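Local coordinates for protein probable ss-1,3-N-acetylglucosaminyltransferase (Staphylococcus aureus subsp. aureus N315, PDB 6H21) that is probably a glycosyltransferase, with a family 2 domain of the GT-A clan joined to a TarS-type linker domain, at residues T192-A197 with F245-E250; T203-M208 with Y252-K257. One frame throughout, in Å; residues are numbered along the deposited sequence.

Contact 1: T192-A197 with F245-E250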
# COMPACT_ATOMS: atom_id res chain seq x y z
N THR C 192 -25.42 -16.52 -24.83
CA THR C 192 -25.42 -15.65 -26.00
C THR C 192 -25.35 -14.16 -25.64
O THR C 192 -25.48 -13.33 -26.55
CB THR C 192 -26.69 -15.89 -26.82
OG1 THR C 192 -27.80 -15.77 -25.93
CG2 THR C 192 -26.70 -17.25 -27.49
N PHE C 193 -25.17 -13.82 -24.36
CA PHE C 193 -25.30 -12.42 -23.88
C PHE C 193 -23.92 -11.73 -23.74
O PHE C 193 -23.85 -10.51 -23.51
CB PHE C 193 -26.09 -12.37 -22.57
CG PHE C 193 -25.54 -13.18 -21.42
CD1 PHE C 193 -24.45 -12.74 -20.68
CD2 PHE C 193 -26.14 -14.38 -21.05
CE1 PHE C 193 -23.96 -13.49 -19.62
CE2 PHE C 193 -25.65 -15.12 -19.98
CZ PHE C 193 -24.56 -14.68 -19.28
N SER C 194 -22.83 -12.49 -23.89
CA SER C 194 -21.50 -11.95 -23.74
C SER C 194 -20.60 -12.36 -24.90
O SER C 194 -20.74 -13.46 -25.43
CB SER C 194 -20.91 -12.39 -22.42
OG SER C 194 -19.60 -11.89 -22.26
N LYS C 195 -19.65 -11.49 -25.25
CA LYS C 195 -18.71 -11.71 -26.35
C LYS C 195 -17.49 -12.51 -25.85
O LYS C 195 -16.78 -13.10 -26.65
CB LYS C 195 -18.25 -10.38 -26.95
N THR C 196 -17.28 -12.53 -24.52
CA THR C 196 -16.13 -13.21 -23.92
C THR C 196 -16.57 -14.12 -22.77
O THR C 196 -17.65 -13.94 -22.14
CB THR C 196 -15.08 -12.19 -23.47
OG1 THR C 196 -15.69 -11.26 -22.57
CG2 THR C 196 -14.47 -11.42 -24.62
N ALA C 197 -15.72 -15.13 -22.53
CA ALA C 197 -15.80 -16.14 -21.45
C ALA C 197 -16.97 -17.13 -21.59
O ALA C 197 -17.13 -18.02 -20.74
CB ALA C 197 -15.84 -15.44 -20.11
N PHE C 245 -18.54 -9.65 -16.79
CA PHE C 245 -18.62 -10.03 -15.37
C PHE C 245 -19.94 -10.76 -15.06
O PHE C 245 -19.97 -11.53 -14.11
CB PHE C 245 -18.33 -8.85 -14.45
CG PHE C 245 -16.86 -8.53 -14.36
CD1 PHE C 245 -15.97 -9.46 -13.85
CD2 PHE C 245 -16.36 -7.33 -14.84
CE1 PHE C 245 -14.61 -9.19 -13.79
CE2 PHE C 245 -15.00 -7.06 -14.77
CZ PHE C 245 -14.13 -8.00 -14.26
N ALA C 246 -20.98 -10.57 -15.88
CA ALA C 246 -22.20 -11.42 -15.79
C ALA C 246 -21.86 -12.88 -16.16
O ALA C 246 -22.44 -13.81 -15.60
CB ALA C 246 -23.30 -10.88 -16.66
N THR C 247 -20.94 -13.08 -17.10
CA THR C 247 -20.52 -14.41 -17.50
C THR C 247 -19.71 -15.06 -16.37
O THR C 247 -19.94 -16.23 -16.03
CB THR C 247 -19.77 -14.39 -18.83
OG1 THR C 247 -20.69 -13.88 -19.80
CG2 THR C 247 -19.31 -15.75 -19.27
N ILE C 248 -18.79 -14.29 -15.78
CA ILE C 248 -17.97 -14.78 -14.67
C ILE C 248 -18.90 -15.19 -13.51
O ILE C 248 -18.70 -16.22 -12.88
CB ILE C 248 -16.92 -13.74 -14.23
CG1 ILE C 248 -15.99 -13.32 -15.37
CG2 ILE C 248 -16.14 -14.24 -13.02
CD1 ILE C 248 -15.24 -14.45 -16.00
N ASN C 249 -19.91 -14.37 -13.23
CA ASN C 249 -20.90 -14.68 -12.21
C ASN C 249 -21.49 -16.09 -12.44
O ASN C 249 -21.67 -16.83 -11.51
CB ASN C 249 -21.98 -13.60 -12.11
CG ASN C 249 -22.96 -13.87 -10.99
OD1 ASN C 249 -24.16 -14.04 -11.22
ND2 ASN C 249 -22.45 -14.01 -9.78
N GLU C 250 -21.76 -16.45 -13.70
CA GLU C 250 -22.39 -17.73 -14.03
C GLU C 250 -21.41 -18.89 -13.80
O GLU C 250 -21.84 -19.99 -13.45
CB GLU C 250 -22.93 -17.72 -15.46
CG GLU C 250 -24.06 -16.72 -15.67
CD GLU C 250 -25.36 -17.01 -14.94
OE1 GLU C 250 -25.72 -18.20 -14.83
OE2 GLU C 250 -26.02 -16.03 -14.48

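Contact 2: T203-M208 with Y252-K257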
# COMPACT_ATOMS: atom_id res chain seq x y z
N THR C 203 -17.56 -25.03 -20.70
CA THR C 203 -16.66 -26.09 -20.23
C THR C 203 -16.83 -26.31 -18.71
O THR C 203 -16.89 -27.46 -18.26
CB THR C 203 -15.20 -25.81 -20.60
OG1 THR C 203 -15.10 -25.73 -22.02
CG2 THR C 203 -14.27 -26.88 -20.10
N ILE C 204 -16.93 -25.22 -17.94
CA ILE C 204 -17.16 -25.30 -16.49
C ILE C 204 -18.50 -25.99 -16.19
O ILE C 204 -18.55 -26.85 -15.31
CB ILE C 204 -17.08 -23.91 -15.83
CG1 ILE C 204 -15.67 -23.32 -15.91
CG2 ILE C 204 -17.63 -23.94 -14.40
CD1 ILE C 204 -14.76 -23.65 -14.76
N GLU C 205 -19.58 -25.58 -16.87
CA GLU C 205 -20.91 -26.20 -16.68
C GLU C 205 -20.79 -27.71 -16.95
O GLU C 205 -21.36 -28.52 -16.20
CB GLU C 205 -21.99 -25.56 -17.57
CG GLU C 205 -22.45 -24.18 -17.08
CD GLU C 205 -23.61 -23.49 -17.80
OE1 GLU C 205 -23.85 -23.77 -18.99
OE2 GLU C 205 -24.27 -22.64 -17.16
N PHE C 206 -20.02 -28.08 -17.98
CA PHE C 206 -19.83 -29.47 -18.32
C PHE C 206 -19.08 -30.19 -17.20
O PHE C 206 -19.50 -31.28 -16.77
CB PHE C 206 -19.07 -29.64 -19.64
CG PHE C 206 -19.09 -31.05 -20.16
CD1 PHE C 206 -18.16 -31.98 -19.73
CD2 PHE C 206 -20.07 -31.46 -21.05
CE1 PHE C 206 -18.19 -33.28 -20.22
CE2 PHE C 206 -20.10 -32.77 -21.52
CZ PHE C 206 -19.17 -33.68 -21.10
N LEU C 207 -17.97 -29.60 -16.76
CA LEU C 207 -17.09 -30.19 -15.70
C LEU C 207 -17.88 -30.43 -14.40
O LEU C 207 -17.68 -31.44 -13.74
CB LEU C 207 -15.89 -29.26 -15.43
CG LEU C 207 -14.82 -29.20 -16.51
CD1 LEU C 207 -13.84 -28.07 -16.23
CD2 LEU C 207 -14.09 -30.53 -16.63
N MET C 208 -18.76 -29.50 -14.05
CA MET C 208 -19.50 -29.51 -12.80
C MET C 208 -20.65 -30.53 -12.86
O MET C 208 -21.25 -30.85 -11.84
CB MET C 208 -20.05 -28.11 -12.52
CG MET C 208 -18.97 -27.05 -12.19
SD MET C 208 -17.88 -27.53 -10.83
CE MET C 208 -16.38 -28.02 -11.70
N TYR C 252 -19.09 -19.01 -11.33
CA TYR C 252 -19.14 -19.24 -9.88
C TYR C 252 -20.44 -19.93 -9.47
O TYR C 252 -20.39 -20.85 -8.66
CB TYR C 252 -18.98 -17.92 -9.13
CG TYR C 252 -17.57 -17.40 -9.14
CD1 TYR C 252 -16.56 -18.09 -8.49
CD2 TYR C 252 -17.25 -16.23 -9.81
CE1 TYR C 252 -15.26 -17.60 -8.46
CE2 TYR C 252 -15.96 -15.74 -9.81
CZ TYR C 252 -14.96 -16.43 -9.12
OH TYR C 252 -13.70 -15.94 -9.08
N LYS C 253 -21.58 -19.51 -10.06
CA LYS C 253 -22.90 -20.12 -9.82
C LYS C 253 -22.87 -21.61 -10.18
O LYS C 253 -23.38 -22.42 -9.42
CB LYS C 253 -24.02 -19.42 -10.58
CG LYS C 253 -24.37 -18.01 -10.08
CD LYS C 253 -25.84 -17.64 -10.20
CE LYS C 253 -26.26 -17.13 -11.57
N ALA C 254 -22.24 -21.96 -11.31
CA ALA C 254 -22.14 -23.35 -11.79
C ALA C 254 -21.34 -24.20 -10.80
O ALA C 254 -21.69 -25.35 -10.53
CB ALA C 254 -21.53 -23.44 -13.17
N ILE C 255 -20.27 -23.63 -10.25
CA ILE C 255 -19.46 -24.34 -9.27
C ILE C 255 -20.29 -24.62 -8.01
O ILE C 255 -20.31 -25.74 -7.49
CB ILE C 255 -18.19 -23.54 -8.96
CG1 ILE C 255 -17.23 -23.57 -10.15
CG2 ILE C 255 -17.54 -24.04 -7.67
CD1 ILE C 255 -16.03 -22.67 -9.98
N TYR C 256 -20.98 -23.60 -7.53
CA TYR C 256 -21.65 -23.69 -6.23
C TYR C 256 -22.94 -24.51 -6.30
O TYR C 256 -23.43 -24.91 -5.24
CB TYR C 256 -21.88 -22.31 -5.62
CG TYR C 256 -20.68 -21.84 -4.83
CD1 TYR C 256 -20.47 -22.28 -3.53
CD2 TYR C 256 -19.74 -21.01 -5.41
CE1 TYR C 256 -19.37 -21.87 -2.81
CE2 TYR C 256 -18.62 -20.60 -4.70
CZ TYR C 256 -18.43 -21.04 -3.40
OH TYR C 256 -17.35 -20.61 -2.72
N LYS C 257 -23.45 -24.77 -7.52
CA LYS C 257 -24.59 -25.66 -7.73
C LYS C 257 -24.14 -27.05 -8.23
O LYS C 257 -24.98 -27.81 -8.63
CB LYS C 257 -25.56 -25.16 -8.82
CG LYS C 257 -26.49 -24.03 -8.42
CD LYS C 257 -26.90 -23.19 -9.62

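Contact 1: T192-A197 with F245-E250
Phe193 opens the contact by turning one corner of its ring toward Ala246, Thr247 and Glu250 of the helix. Phe193 CE1 lies 3.3 Å from Thr247 OG1, in an oblique approach, and also touches Ala246 CB. The neighbouring Phe193 CZ comes within 4.2 Å of Glu250 CG, so the ring edge abuts this methylene, with the carboxylate plane turned 79° from the ring plane.

Ser194 follows with the tightest touch, its CB 3.0 Å from Thr247 OG1. Its hydroxyl lies near the same oxygen, with Ser194 OG 3.3 Å from Thr247 OG1 but at a poor angle for a hydrogen bond. Instead Ser194 OG, anti to the backbone N, donates to Thr196 O at 2.8 Å, in the carbonyl plane and on a lone pair, which fastens the turn of the loop. Thr196 presents that same carbonyl oxygen to the methyl CG2 of Thr247. Ala197, at the N-cap position of helix 198-207, completes the fit: its O is 3.5 Å and its CB 3.6 Å from Thr247 CG2, and CB makes a looser touch on Ile248 CD1. The threonine methyl is thus pressed by carbonyl oxygens as well as by a methyl.

Thr247 is met by the loop through both branches, yet no hydrogen bond crosses. Its OG1 is bonded to Gln243 O of its own helix, and Ser194 N is bonded to Glu198 OE2. With the hydroxyls of Thr247 and Ser194 both engaged on their own sides, the loop, whose Thr196 side chain lies about 8 Å from the bound uridine-diphosphate-N-acetylglucosamine, meets the helix by shape rather than by polar bonds.

Contact 2: T203-M208 with Y252-K257
Ala254 CB is the small bump on which this helix pair closes, pointing at helix 198-207 and touching Ile204 CG2 and Glu205 CG. Both of these atoms lie 4.1 Å from Ala254 CB, so the methyl fits into the shallow hollow between the isoleucine branch and the first part of the glutamate chain. The two helical segments run in the same direction, 2° from parallel, with axes 9.2 Å apart. Glu205 and Ala254 bring the backbones closest, their CA atoms 5.8 Å apart, and the shortness of the alanine side chain leaves room for that approach.

Beside this point the larger residues pack. Ile204 turns its CG2 branch, anti to the backbone N, toward the partner helix, where Ile204 CG2 also reaches Ile255 CG1 at 4.3 Å. Met208, one turn after Ile204, packs its CG against the carbonyl of Ala254, with Met208 CG 3.6 Å from Ala254 O. The bend at chi2 (-54°) carries its sulphur over the backbone of Ile255, and a second bend, at chi3, sets the terminal CE. Met208 SD lies 3.9 Å from Ile255 CA and beside Ile255 CG1, and the two side chains lie obliquely across one another. Ile255 CG1 is thereby met by Ile204 and Met208 from two adjacent directions, while Ile255 also touches Leu270 on helix 264-281.

Loop residues Phe169 and Ile163 continue the apolar packing against Ile204 and Met208, respectively. The carboxylate of Glu205 leads away from the seam, and its OE2 has a long, weak ion pair with Lys191. No hydrogen bond joins the two segments themselves; apart from Met208 CG against Ala254 O the touches are mainly apolar, so cohesion probably rests mostly on dispersion and burial of apolar surface.

In the fold
Contacts 1 and 2 lie with their centres 13 Å apart along one seam, and both use helix 242-256: contact 1 its first half and middle, contact 2 its C-terminal end. The partner segments also follow one another, the loop 192-197 leading directly into helix 198-207, whose last part makes contact 2. Along the chain the order is 192-197, 203-208, 245-250, 252-257, so the two contacts alternate, and the two pairs follow the same order along both partners. The seam thus joins the loop 192-197, near the bound ligand of the GT-A part, and helix 198-207 after it, to helix 242-256, the first helix of the TarS-type linker region.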